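Local coordinates for envelope polyprotein (Puumala orthohantavirus, PDB 5FXU) that probably forms, together with its partner glycoprotein Gc, the surface spikes through which the hantavirus attaches to and enters host cells, at residues L19-V24 with M190-L195; V24-V29 with Q147-N152; H48-S53 with L93-V98; T108-D113 with V125-P130; A197-T202 with G225-Y230. All coordinates share one frame; numbering follows the deposited sequence.

Overall arrangement
Interactions 1 and 2 share strand 19-30, whose neighbour in the sheet, strand 120-130, belongs to interaction 4. Interaction 4, wholly buried, is backbone pairing within a hairpin; interaction 1, also buried, is side-chain packing between crossing strands, where one arginine meets both apolar and polar partners. Interaction 2 continues along strand 19-30 to its outer part and is partly buried, apolar and without hydrogen bonds. Interaction 3 joins two loops through a histidine and proline and valine carbons, next to the hairpin of interaction 4. Interaction 5, about 33 Å between centres from interaction 2, is partly buried and combines backbone and glutamine bonds where strand 185-197, used in interaction 1, runs out.

Interaction 1 (L19-V24 with M190-L195); sequences LVIGSV and MVRCFL
The guanidinium of Arg192 has Ile21 over one face, where CG1 stands 4.1 Å above the plane and over its centre. Met190, two residues back on the same strand as the arginine, puts its SD over the opposite face, displaced toward the rim. At the edge, in plane, sit Ser23 OG and a water. This is orthogonal strand packing: strands 19-24 and 190-195 cross at 90°, with 9.5 Å between their axes, so no backbone pairing joins them, and side chains and one water span the gap. Ile21 CG1 lies anti to the backbone N (chi1 -179°), and its CD1 goes on to touch Arg192 CB at 3.9 Å and to meet the edge of the Phe194 ring at CE1, 4.1 Å away. Its other branch, CG2, approaches Arg192 NH2 at 3.7 Å. The arginine chain bends at chi3, which turns NE away from a straight path. Around the contact, Phe194 packs edge-to-face on Phe126, and Arg192 NH2 has a further bond to Gly235 O. The group is thus covered on its faces by Ile21 and Met190, while NH1 and NH2 both have partners at the rim, which should restrict its rotation. Arg192 NH1 donates to Ser23 OG at 3.0 Å, and the water that accepts from Arg192 NH2 donates in turn to Ile21 O at 2.7 Å.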
# COMPACT_ATOMS: atom_id res chain seq x y z
N LEU A 19 -10.92 1.30 -12.59
CA LEU A 19 -9.68 2.04 -12.71
C LEU A 19 -8.61 1.09 -13.20
O LEU A 19 -8.67 -0.10 -12.90
CB LEU A 19 -9.28 2.59 -11.35
CG LEU A 19 -10.25 3.53 -10.64
CD1 LEU A 19 -9.74 3.79 -9.24
CD2 LEU A 19 -10.36 4.83 -11.38
N VAL A 20 -7.63 1.62 -13.93
CA VAL A 20 -6.40 0.88 -14.20
C VAL A 20 -5.39 1.17 -13.09
O VAL A 20 -5.41 2.23 -12.51
CB VAL A 20 -5.74 1.18 -15.58
CG1 VAL A 20 -6.55 0.54 -16.70
CG2 VAL A 20 -5.56 2.66 -15.85
N ILE A 21 -4.52 0.22 -12.81
CA ILE A 21 -3.44 0.38 -11.85
C ILE A 21 -2.19 -0.28 -12.36
O ILE A 21 -2.25 -1.36 -12.95
CB ILE A 21 -3.80 -0.20 -10.47
CG1 ILE A 21 -2.64 0.00 -9.47
CG2 ILE A 21 -4.24 -1.67 -10.57
CD1 ILE A 21 -3.05 -0.24 -8.04
N GLY A 22 -1.06 0.35 -12.13
CA GLY A 22 0.25 -0.29 -12.33
C GLY A 22 1.25 0.17 -11.28
O GLY A 22 1.00 1.13 -10.55
N SER A 23 2.38 -0.51 -11.18
CA SER A 23 3.38 -0.12 -10.18
C SER A 23 4.72 -0.64 -10.55
O SER A 23 4.81 -1.65 -11.20
CB SER A 23 2.98 -0.57 -8.75
OG SER A 23 2.88 -1.99 -8.61
N VAL A 24 5.76 0.06 -10.14
CA VAL A 24 7.12 -0.41 -10.38
C VAL A 24 8.03 -0.04 -9.18
O VAL A 24 7.90 1.04 -8.65
CB VAL A 24 7.69 0.15 -11.70
CG1 VAL A 24 7.78 1.68 -11.69
CG2 VAL A 24 9.05 -0.46 -12.00
N MET A 190 -3.35 -10.54 -8.32
CA MET A 190 -2.73 -9.52 -7.49
C MET A 190 -3.77 -8.56 -6.93
O MET A 190 -4.73 -8.20 -7.61
CB MET A 190 -1.68 -8.76 -8.29
CG MET A 190 -0.94 -7.70 -7.48
SD MET A 190 0.46 -6.88 -8.32
CE MET A 190 1.67 -8.18 -8.21
N VAL A 191 -3.56 -8.16 -5.69
CA VAL A 191 -4.34 -7.12 -5.05
C VAL A 191 -3.37 -6.10 -4.50
O VAL A 191 -2.39 -6.48 -3.86
CB VAL A 191 -5.24 -7.66 -3.93
CG1 VAL A 191 -6.15 -6.56 -3.40
CG2 VAL A 191 -6.16 -8.72 -4.47
N ARG A 192 -3.65 -4.83 -4.77
CA ARG A 192 -2.89 -3.70 -4.22
C ARG A 192 -3.80 -2.77 -3.44
O ARG A 192 -4.82 -2.35 -3.96
CB ARG A 192 -2.18 -2.91 -5.32
CG ARG A 192 -0.94 -3.60 -5.82
CD ARG A 192 -0.42 -3.30 -7.21
NE ARG A 192 -1.19 -3.77 -8.36
CZ ARG A 192 -0.75 -3.73 -9.61
NH1 ARG A 192 0.47 -3.26 -9.89
NH2 ARG A 192 -1.53 -4.18 -10.58
N CYS A 193 -3.41 -2.48 -2.20
CA CYS A 193 -4.24 -1.79 -1.23
C CYS A 193 -3.51 -0.61 -0.59
O CYS A 193 -2.33 -0.69 -0.32
CB CYS A 193 -4.62 -2.73 -0.08
SG CYS A 193 -5.52 -4.19 -0.57
N PHE A 194 -4.27 0.46 -0.32
CA PHE A 194 -3.75 1.70 0.24
C PHE A 194 -4.51 2.00 1.51
O PHE A 194 -5.73 1.89 1.54
CB PHE A 194 -3.86 2.84 -0.78
CG PHE A 194 -3.22 2.48 -2.09
CD1 PHE A 194 -3.90 1.68 -3.01
CD2 PHE A 194 -1.91 2.83 -2.35
CE1 PHE A 194 -3.28 1.26 -4.19
CE2 PHE A 194 -1.29 2.44 -3.54
CZ PHE A 194 -1.96 1.65 -4.45
N LEU A 195 -3.77 2.31 2.56
CA LEU A 195 -4.35 2.64 3.84
C LEU A 195 -4.89 4.05 3.86
O LEU A 195 -4.15 5.01 3.61
CB LEU A 195 -3.29 2.49 4.94
CG LEU A 195 -3.81 2.74 6.35
CD1 LEU A 195 -4.75 1.65 6.78
CD2 LEU A 195 -2.64 2.76 7.31
O HOH W 1 -0.94 -3.66 -13.50

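Interaction 2 (V24-V29 with Q147-N152); sequences VELPPV and QRIQVN
Gln147 opens the contact with the NE2 of its amide, 4.0 Å from Pro27 CG, and the two side chains cross at about a right angle. The glutamine bends at chi2 (-69°), which takes CD out of the line of the chain. Its CB also lies near Leu26 CD1, 4.4 Å away. This is the more open end of the contact, with Pro27 exposed and the next residue, Pro28, touching a glycan carried by the protein itself.

Ile149, two residues further along the strand, is the buried centre. Both of its branches are used. CG1 lies anti to the carbonyl carbon (chi1 -45°), and the CD1 it carries meets Leu26 CD1 at 3.8 Å; Leu26 CD2 also comes near CG1 and CD1. Leu26 and Ile149 cross at about a right angle. The CG2 branch of Ile149 touches Val24 CG1 at 3.9 Å, the two side chains sliding past each other in opposite directions. Val125 and Leu5 pack on Ile149 as well.

Across the contact the nearest CA atoms, Leu26 and Gln147, are 8.0 Å apart, too far for backbone pairing, so the side chains fill the gap: strand 147-155 belongs to a four-stranded sheet that here packs on strand 19-30. No hydrogen bond joins the two segments, so the contact probably rests on van der Waals fit and the burial of the Val24, Leu26 and Ile149 methyls.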
# COMPACT_ATOMS: atom_id res chain seq x y z
N VAL A 24 5.76 0.06 -10.14
CA VAL A 24 7.12 -0.41 -10.38
C VAL A 24 8.03 -0.04 -9.18
O VAL A 24 7.90 1.04 -8.65
CB VAL A 24 7.69 0.15 -11.70
CG1 VAL A 24 7.78 1.68 -11.69
CG2 VAL A 24 9.05 -0.46 -12.00
N GLU A 25 8.91 -0.96 -8.79
CA GLU A 25 9.93 -0.68 -7.78
C GLU A 25 11.21 -0.23 -8.46
O GLU A 25 11.74 -0.92 -9.30
CB GLU A 25 10.20 -1.90 -6.92
CG GLU A 25 11.13 -1.55 -5.77
CD GLU A 25 11.30 -2.64 -4.74
OE1 GLU A 25 11.30 -3.82 -5.12
OE2 GLU A 25 11.46 -2.31 -3.56
N LEU A 26 11.70 0.95 -8.08
CA LEU A 26 12.91 1.53 -8.66
C LEU A 26 14.18 1.12 -7.92
O LEU A 26 14.10 0.53 -6.84
CB LEU A 26 12.77 3.06 -8.64
CG LEU A 26 11.52 3.57 -9.37
CD1 LEU A 26 11.43 5.09 -9.30
CD2 LEU A 26 11.49 3.11 -10.83
N PRO A 27 15.35 1.44 -8.49
CA PRO A 27 16.60 1.15 -7.80
C PRO A 27 16.83 1.98 -6.52
O PRO A 27 16.17 3.02 -6.32
CB PRO A 27 17.68 1.49 -8.84
CG PRO A 27 16.99 1.40 -10.15
CD PRO A 27 15.57 1.80 -9.90
N PRO A 28 17.78 1.54 -5.67
CA PRO A 28 18.06 2.22 -4.40
C PRO A 28 18.60 3.63 -4.57
O PRO A 28 19.40 3.85 -5.44
CB PRO A 28 19.11 1.33 -3.73
CG PRO A 28 19.13 0.06 -4.49
CD PRO A 28 18.63 0.35 -5.86
N VAL A 29 18.13 4.55 -3.74
CA VAL A 29 18.62 5.92 -3.64
C VAL A 29 19.12 6.05 -2.19
O VAL A 29 18.54 5.42 -1.29
CB VAL A 29 17.57 7.04 -3.92
CG1 VAL A 29 16.79 6.84 -5.20
CG2 VAL A 29 16.60 7.23 -2.77
N GLN A 147 15.57 9.36 -11.60
CA GLN A 147 15.09 8.22 -12.38
C GLN A 147 13.95 8.63 -13.29
O GLN A 147 13.09 9.41 -12.91
CB GLN A 147 14.67 7.06 -11.46
CG GLN A 147 15.76 6.04 -11.19
CD GLN A 147 16.14 5.20 -12.40
OE1 GLN A 147 15.32 4.97 -13.29
NE2 GLN A 147 17.38 4.72 -12.42
N ARG A 148 13.96 8.08 -14.49
CA ARG A 148 12.89 8.27 -15.44
C ARG A 148 12.07 6.97 -15.46
O ARG A 148 12.64 5.87 -15.37
CB ARG A 148 13.45 8.58 -16.84
CG ARG A 148 14.08 9.97 -17.10
CD ARG A 148 13.26 10.74 -18.15
NE ARG A 148 14.06 11.68 -18.96
CZ ARG A 148 14.34 12.95 -18.64
NH1 ARG A 148 13.89 13.50 -17.50
NH2 ARG A 148 15.08 13.70 -19.46
N ILE A 149 10.75 7.10 -15.57
CA ILE A 149 9.87 5.97 -15.61
C ILE A 149 9.03 6.06 -16.86
O ILE A 149 8.29 7.02 -17.07
CB ILE A 149 8.94 5.90 -14.37
CG1 ILE A 149 9.74 6.17 -13.09
CG2 ILE A 149 8.24 4.55 -14.31
CD1 ILE A 149 8.89 6.25 -11.84
N GLN A 150 9.13 5.02 -17.67
CA GLN A 150 8.36 4.85 -18.88
C GLN A 150 7.05 4.13 -18.53
O GLN A 150 7.06 2.96 -18.15
CB GLN A 150 9.19 4.04 -19.87
CG GLN A 150 8.49 3.57 -21.15
CD GLN A 150 8.33 4.64 -22.19
OE1 GLN A 150 8.76 5.77 -22.02
NE2 GLN A 150 7.73 4.27 -23.30
N VAL A 151 5.94 4.84 -18.65
CA VAL A 151 4.62 4.24 -18.51
C VAL A 151 4.23 3.75 -19.88
O VAL A 151 4.23 4.53 -20.82
CB VAL A 151 3.58 5.23 -17.99
CG1 VAL A 151 2.25 4.52 -17.74
CG2 VAL A 151 4.04 5.89 -16.69
N ASN A 152 3.90 2.46 -20.00
CA ASN A 152 3.48 1.85 -21.26
C ASN A 152 2.08 1.31 -21.10
O ASN A 152 1.83 0.43 -20.27
CB ASN A 152 4.40 0.72 -21.68
CG ASN A 152 5.77 1.22 -22.12
OD1 ASN A 152 5.89 2.19 -22.87
ND2 ASN A 152 6.81 0.54 -21.65

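Interaction 3 (H48-S53 with L93-V98); sequences HTSTSS and LVPPLV
Facing His48 and Ser50 across the contact, the chain at 93-98 makes a type II beta turn from Pro95 to Val98, with Leu97 at positive phi (76°). On the other side, residues 49-52 turn in a helix-like way but lack a helix's hydrogen-bond pattern. The two backbones come nearest at Thr51 and Leu93, whose CA atoms are 6.2 Å apart. Val98 and His48 reach toward each other, tip to tip: Val98 CG1 sits over the centre of the imidazole, 3.8 Å from the ring centroid and only 2° off the normal, a CH-pi contact. Val98 CG2 lies nearer one end of the ring, 3.6 Å from CE1. Both loops pack against hairpin strand 107-116; His48 bonds by backbone to Thr108, and Val98 packs on Ile109. Ser50 helps to set the imidazole rotation: its OG lies 2.8 Å from His48 ND1 in a hydrogen bond where either may donate, with a weak one from Ser50 N. Ser50 OG sits between its backbone N and carbonyl carbon (chi1 58°) and also touches Pro95 CD at 3.6 Å. Thr51 CG2 lies 4.0 Å from Leu93 O.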
# COMPACT_ATOMS: atom_id res chain seq x y z
N HIS A 48 -4.17 14.15 -9.36
CA HIS A 48 -4.68 14.59 -8.08
C HIS A 48 -3.51 15.14 -7.24
O HIS A 48 -2.45 14.53 -7.17
CB HIS A 48 -5.39 13.44 -7.36
CG HIS A 48 -6.40 13.90 -6.36
ND1 HIS A 48 -6.07 14.18 -5.05
CD2 HIS A 48 -7.73 14.15 -6.48
CE1 HIS A 48 -7.16 14.59 -4.40
NE2 HIS A 48 -8.18 14.57 -5.25
N THR A 49 -3.69 16.32 -6.64
CA THR A 49 -2.61 17.08 -5.99
C THR A 49 -2.34 16.67 -4.53
O THR A 49 -1.29 17.02 -3.97
CB THR A 49 -2.93 18.59 -5.99
OG1 THR A 49 -4.17 18.81 -5.31
CG2 THR A 49 -3.03 19.13 -7.43
N SER A 50 -3.29 15.96 -3.93
CA SER A 50 -3.21 15.47 -2.54
C SER A 50 -1.85 14.91 -2.09
O SER A 50 -1.30 15.36 -1.08
CB SER A 50 -4.31 14.42 -2.26
OG SER A 50 -4.23 13.30 -3.15
N THR A 51 -1.32 13.95 -2.85
CA THR A 51 -0.15 13.16 -2.41
C THR A 51 1.17 13.95 -2.40
O THR A 51 2.07 13.64 -1.61
CB THR A 51 -0.03 11.85 -3.21
OG1 THR A 51 -0.10 12.12 -4.62
CG2 THR A 51 -1.15 10.88 -2.82
N SER A 52 1.28 14.97 -3.25
CA SER A 52 2.49 15.82 -3.31
C SER A 52 2.60 16.92 -2.20
O SER A 52 3.61 17.62 -2.13
CB SER A 52 2.61 16.44 -4.71
OG SER A 52 1.46 17.21 -5.01
N SER A 53 1.57 17.08 -1.36
CA SER A 53 1.66 17.96 -0.18
C SER A 53 2.56 17.35 0.93
O SER A 53 2.87 16.15 0.91
CB SER A 53 0.27 18.23 0.39
OG SER A 53 -0.24 17.06 1.00
N LEU A 93 -0.34 8.46 0.80
CA LEU A 93 -1.32 8.79 1.84
C LEU A 93 -2.49 9.41 1.11
O LEU A 93 -2.54 10.63 0.90
CB LEU A 93 -0.80 9.81 2.85
CG LEU A 93 -0.01 9.30 4.04
CD1 LEU A 93 1.36 8.88 3.55
CD2 LEU A 93 0.11 10.39 5.09
N VAL A 94 -3.43 8.59 0.72
CA VAL A 94 -4.49 9.02 -0.13
C VAL A 94 -5.68 9.40 0.77
O VAL A 94 -6.00 8.68 1.70
CB VAL A 94 -4.84 7.90 -1.13
CG1 VAL A 94 -5.86 8.39 -2.13
CG2 VAL A 94 -3.57 7.45 -1.85
N PRO A 95 -6.29 10.57 0.52
CA PRO A 95 -7.43 10.93 1.36
C PRO A 95 -8.63 10.07 1.09
O PRO A 95 -8.72 9.48 0.02
CB PRO A 95 -7.74 12.38 0.96
CG PRO A 95 -6.50 12.88 0.32
CD PRO A 95 -5.89 11.68 -0.36
N PRO A 96 -9.58 10.03 2.03
CA PRO A 96 -10.83 9.29 1.78
C PRO A 96 -11.56 9.80 0.54
O PRO A 96 -11.46 10.97 0.23
CB PRO A 96 -11.67 9.58 3.02
CG PRO A 96 -10.73 10.13 4.04
CD PRO A 96 -9.55 10.70 3.34
N LEU A 97 -12.21 8.88 -0.17
CA LEU A 97 -13.00 9.13 -1.39
C LEU A 97 -12.22 9.36 -2.69
O LEU A 97 -12.80 9.30 -3.76
CB LEU A 97 -14.03 10.26 -1.18
CG LEU A 97 -14.92 10.13 0.07
CD1 LEU A 97 -15.93 11.27 0.10
CD2 LEU A 97 -15.64 8.78 0.16
N VAL A 98 -10.92 9.64 -2.61
CA VAL A 98 -10.17 10.03 -3.81
C VAL A 98 -10.10 8.88 -4.82
O VAL A 98 -10.46 9.06 -5.98
CB VAL A 98 -8.78 10.57 -3.43
CG1 VAL A 98 -7.88 10.71 -4.64
CG2 VAL A 98 -8.93 11.90 -2.72

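Interaction 4 (T108-D113 with V125-P130); sequences TIACFD and VFLIGP
Leu127 lies slantwise against Thr108, the CD1 of the leucine touching Thr108 CG2 at 3.6 Å. The same CD1 lies 3.9 Å from Ala110 CB. At that end Thr108 OG1 also meets Pro130 CD at 3.6 Å, with the two side chains about perpendicular. Side chains alternate between the faces. Ala110 with Leu127, and Phe112 with Val125, share one face as non-hydrogen-bonded pairs; Phe112 CB touches Val125 CG2, while the phenyl end leads away, its CG set between the backbone N and the carbonyl carbon (chi1 57°). The other face carries Ile109 with Ile128 and Cys111 with Phe126, the hydrogen-bonded pairs. Phe126 CG lies anti to the carbonyl carbon (chi1 -69°); the ring turns its edge to Cys111 O and to Asp113 CB, the latter 4.2 Å from CE1. Beyond the pair, Phe126 meets Phe194 edge-to-face, Cys111 SG is bound to Cys92, and the carboxylate of Asp113 goes to Thr310 and Thr344. Four backbone bonds join the strands, including Ile109 N to Ile128 O at 2.7 Å and Phe126 N to Cys111 O at 2.8 Å. All of this makes a regular antiparallel beta hairpin, strands 107-116 and 120-130, with the Cys116-Cys121 disulfide across its turn.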
# COMPACT_ATOMS: atom_id res chain seq x y z
N THR A 108 -6.17 11.13 -11.66
CA THR A 108 -5.14 10.12 -11.67
C THR A 108 -4.35 10.29 -10.36
O THR A 108 -4.04 11.41 -9.96
CB THR A 108 -4.24 10.32 -12.90
OG1 THR A 108 -4.99 9.97 -14.07
CG2 THR A 108 -2.99 9.43 -12.85
N ILE A 109 -4.07 9.18 -9.69
CA ILE A 109 -3.28 9.16 -8.46
C ILE A 109 -1.93 8.58 -8.82
O ILE A 109 -1.85 7.49 -9.38
CB ILE A 109 -3.92 8.31 -7.35
CG1 ILE A 109 -5.23 8.91 -6.87
CG2 ILE A 109 -2.99 8.20 -6.13
CD1 ILE A 109 -6.44 8.52 -7.71
N ALA A 110 -0.88 9.34 -8.51
CA ALA A 110 0.49 8.88 -8.68
C ALA A 110 1.23 9.23 -7.39
O ALA A 110 1.26 10.39 -7.01
CB ALA A 110 1.15 9.53 -9.87
N CYS A 111 1.80 8.22 -6.75
CA CYS A 111 2.44 8.36 -5.45
C CYS A 111 3.43 7.20 -5.28
O CYS A 111 3.50 6.32 -6.13
CB CYS A 111 1.40 8.34 -4.35
SG CYS A 111 0.41 6.81 -4.25
N PHE A 112 4.27 7.24 -4.24
CA PHE A 112 5.24 6.14 -4.01
C PHE A 112 5.24 5.71 -2.57
O PHE A 112 4.81 6.45 -1.71
CB PHE A 112 6.64 6.50 -4.53
CG PHE A 112 7.19 7.75 -3.94
CD1 PHE A 112 6.88 9.01 -4.47
CD2 PHE A 112 8.01 7.67 -2.82
CE1 PHE A 112 7.38 10.16 -3.89
CE2 PHE A 112 8.52 8.82 -2.24
CZ PHE A 112 8.20 10.06 -2.76
N ASP A 113 5.64 4.46 -2.34
CA ASP A 113 5.96 3.97 -1.00
C ASP A 113 7.48 3.73 -0.96
O ASP A 113 8.12 3.73 -2.02
CB ASP A 113 5.15 2.68 -0.68
CG ASP A 113 5.00 2.42 0.86
OD1 ASP A 113 5.74 3.10 1.63
OD2 ASP A 113 4.14 1.55 1.28
N VAL A 125 6.68 3.09 -7.14
CA VAL A 125 5.74 4.07 -7.69
C VAL A 125 4.45 3.38 -8.08
O VAL A 125 4.48 2.38 -8.77
CB VAL A 125 6.35 4.78 -8.91
CG1 VAL A 125 5.33 5.67 -9.58
CG2 VAL A 125 7.55 5.58 -8.47
N PHE A 126 3.33 3.93 -7.62
CA PHE A 126 2.00 3.43 -7.95
C PHE A 126 1.29 4.46 -8.81
O PHE A 126 1.30 5.65 -8.49
CB PHE A 126 1.18 3.23 -6.68
CG PHE A 126 1.68 2.10 -5.82
CD1 PHE A 126 2.66 2.32 -4.83
CD2 PHE A 126 1.20 0.81 -5.98
CE1 PHE A 126 3.14 1.28 -4.04
CE2 PHE A 126 1.69 -0.24 -5.20
CZ PHE A 126 2.67 -0.00 -4.23
N LEU A 127 0.66 4.00 -9.89
CA LEU A 127 -0.15 4.86 -10.76
C LEU A 127 -1.52 4.26 -10.90
O LEU A 127 -1.65 3.11 -11.30
CB LEU A 127 0.51 4.95 -12.11
CG LEU A 127 -0.18 5.79 -13.17
CD1 LEU A 127 -0.15 7.25 -12.78
CD2 LEU A 127 0.53 5.60 -14.50
N ILE A 128 -2.53 5.04 -10.52
CA ILE A 128 -3.93 4.61 -10.57
C ILE A 128 -4.71 5.67 -11.31
O ILE A 128 -4.54 6.85 -11.06
CB ILE A 128 -4.52 4.55 -9.16
CG1 ILE A 128 -3.72 3.56 -8.31
CG2 ILE A 128 -5.98 4.11 -9.19
CD1 ILE A 128 -3.99 3.68 -6.83
N GLY A 129 -5.60 5.26 -12.20
CA GLY A 129 -6.39 6.23 -12.91
C GLY A 129 -7.51 5.70 -13.76
O GLY A 129 -7.74 4.50 -13.83
N PRO A 130 -8.23 6.60 -14.42
CA PRO A 130 -9.41 6.14 -15.17
C PRO A 130 -9.04 5.32 -16.39
O PRO A 130 -7.99 5.53 -17.01
CB PRO A 130 -10.13 7.43 -15.55
CG PRO A 130 -9.34 8.54 -14.95
CD PRO A 130 -7.99 8.05 -14.57

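Interaction 5 (A197-T202 with G225-Y230); sequences AKKVST and GFQGYY
Gln227 OE1 takes the N-H of Val200 in a nearly straight bond (2.9 Å, 176° at the hydrogen), though the donor stands 42° above the carbonyl plane. The backbone of the same glutamine takes the other bond: Lys198 N donates to Gln227 O at 3.1 Å, again from above the plane. Gln227 NE2 bonds to Asp317 and makes a weak bond to a water that donates to Val200 O. In this side chain chi2 (-173°) carries CD straight out from CB toward the loop. Packing follows around it. Lys199 CG lies 3.7 Å from Gln227 NE2, the side chains crossing at about a right angle, while NZ of that lysine forms a salt bridge with Asp318. Lys198 CB reaches the edge of the Tyr229 ring at CE1, 3.7 Å away, and the ring's hydroxyl bonds to Glu100. Ala197 CB comes to 4.4 Å from Phe226 CE1. Ala197 and Gly228, with CA atoms 4.3 Å apart, are the last antiparallel pair here: strands 185-197 and 228-234 end their pairing, and the departing loop is held to the segment leading into strand 228-234 by the Gln227 side chain.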
# COMPACT_ATOMS: atom_id res chain seq x y z
N ALA A 197 -6.82 6.94 6.26
CA ALA A 197 -7.26 7.40 7.57
C ALA A 197 -8.63 8.07 7.48
O ALA A 197 -8.82 9.02 6.72
CB ALA A 197 -6.27 8.38 8.14
N LYS A 198 -9.57 7.57 8.27
CA LYS A 198 -10.94 8.05 8.27
C LYS A 198 -11.59 7.80 9.63
O LYS A 198 -11.83 6.66 10.03
CB LYS A 198 -11.73 7.38 7.14
CG LYS A 198 -13.20 7.78 7.01
CD LYS A 198 -13.33 9.26 6.67
CE LYS A 198 -14.78 9.70 6.47
NZ LYS A 198 -15.68 9.71 7.66
N LYS A 199 -11.90 8.89 10.32
CA LYS A 199 -12.51 8.87 11.64
C LYS A 199 -14.05 8.99 11.55
O LYS A 199 -14.56 9.60 10.60
CB LYS A 199 -11.95 10.05 12.43
CG LYS A 199 -11.32 9.68 13.74
CD LYS A 199 -10.56 10.83 14.36
CE LYS A 199 -10.79 10.86 15.85
NZ LYS A 199 -9.94 11.89 16.46
N VAL A 200 -14.77 8.39 12.50
CA VAL A 200 -16.18 8.75 12.78
C VAL A 200 -16.26 9.22 14.23
O VAL A 200 -15.35 8.97 15.03
CB VAL A 200 -17.22 7.61 12.52
CG1 VAL A 200 -17.37 7.34 11.04
CG2 VAL A 200 -16.87 6.31 13.25
N SER A 201 -17.32 9.95 14.57
CA SER A 201 -17.50 10.49 15.94
C SER A 201 -17.80 9.43 17.01
O SER A 201 -17.33 9.54 18.14
CB SER A 201 -18.62 11.54 15.95
OG SER A 201 -19.67 11.15 15.09
N THR A 202 -18.55 8.39 16.63
CA THR A 202 -19.20 7.47 17.56
C THR A 202 -19.02 6.02 17.13
O THR A 202 -19.26 5.70 15.95
CB THR A 202 -20.74 7.72 17.56
OG1 THR A 202 -21.01 9.13 17.49
CG2 THR A 202 -21.40 7.12 18.80
N GLY A 225 -7.04 1.74 18.65
CA GLY A 225 -7.98 2.75 18.26
C GLY A 225 -7.85 3.36 16.88
O GLY A 225 -8.69 4.18 16.54
N PHE A 226 -6.84 3.01 16.07
CA PHE A 226 -6.74 3.57 14.72
C PHE A 226 -8.06 3.46 13.91
O PHE A 226 -8.73 2.43 13.93
CB PHE A 226 -5.60 2.96 13.93
CG PHE A 226 -5.58 3.43 12.49
CD1 PHE A 226 -5.12 4.69 12.16
CD2 PHE A 226 -6.10 2.63 11.48
CE1 PHE A 226 -5.14 5.14 10.85
CE2 PHE A 226 -6.11 3.07 10.18
CZ PHE A 226 -5.63 4.33 9.86
N GLN A 227 -8.44 4.55 13.25
CA GLN A 227 -9.66 4.59 12.46
C GLN A 227 -9.33 4.80 11.00
O GLN A 227 -8.71 5.80 10.62
CB GLN A 227 -10.64 5.64 12.98
CG GLN A 227 -11.43 5.15 14.19
CD GLN A 227 -12.54 6.09 14.63
OE1 GLN A 227 -13.58 6.19 13.99
NE2 GLN A 227 -12.31 6.77 15.74
N GLY A 228 -9.73 3.83 10.19
CA GLY A 228 -9.46 3.87 8.77
C GLY A 228 -9.82 2.59 8.08
O GLY A 228 -10.54 1.76 8.62
N TYR A 229 -9.33 2.45 6.86
CA TYR A 229 -9.71 1.32 6.03
C TYR A 229 -8.75 1.18 4.91
O TYR A 229 -7.93 2.06 4.71
CB TYR A 229 -11.12 1.51 5.48
CG TYR A 229 -11.35 2.71 4.60
CD1 TYR A 229 -11.70 3.94 5.15
CD2 TYR A 229 -11.27 2.60 3.22
CE1 TYR A 229 -11.93 5.05 4.32
CE2 TYR A 229 -11.50 3.69 2.40
CZ TYR A 229 -11.83 4.91 2.96
OH TYR A 229 -12.04 5.97 2.13
N TYR A 230 -8.83 0.07 4.18
CA TYR A 230 -8.01 -0.09 3.00
C TYR A 230 -8.91 0.06 1.76
O TYR A 230 -10.06 -0.40 1.77
CB TYR A 230 -7.26 -1.44 2.99
CG TYR A 230 -6.02 -1.50 3.84
CD1 TYR A 230 -4.79 -1.05 3.34
CD2 TYR A 230 -6.04 -2.03 5.11
CE1 TYR A 230 -3.64 -1.13 4.10
CE2 TYR A 230 -4.91 -2.10 5.87
CZ TYR A 230 -3.70 -1.66 5.38
OH TYR A 230 -2.56 -1.74 6.15
O HOH W 2 -15.17 6.77 16.85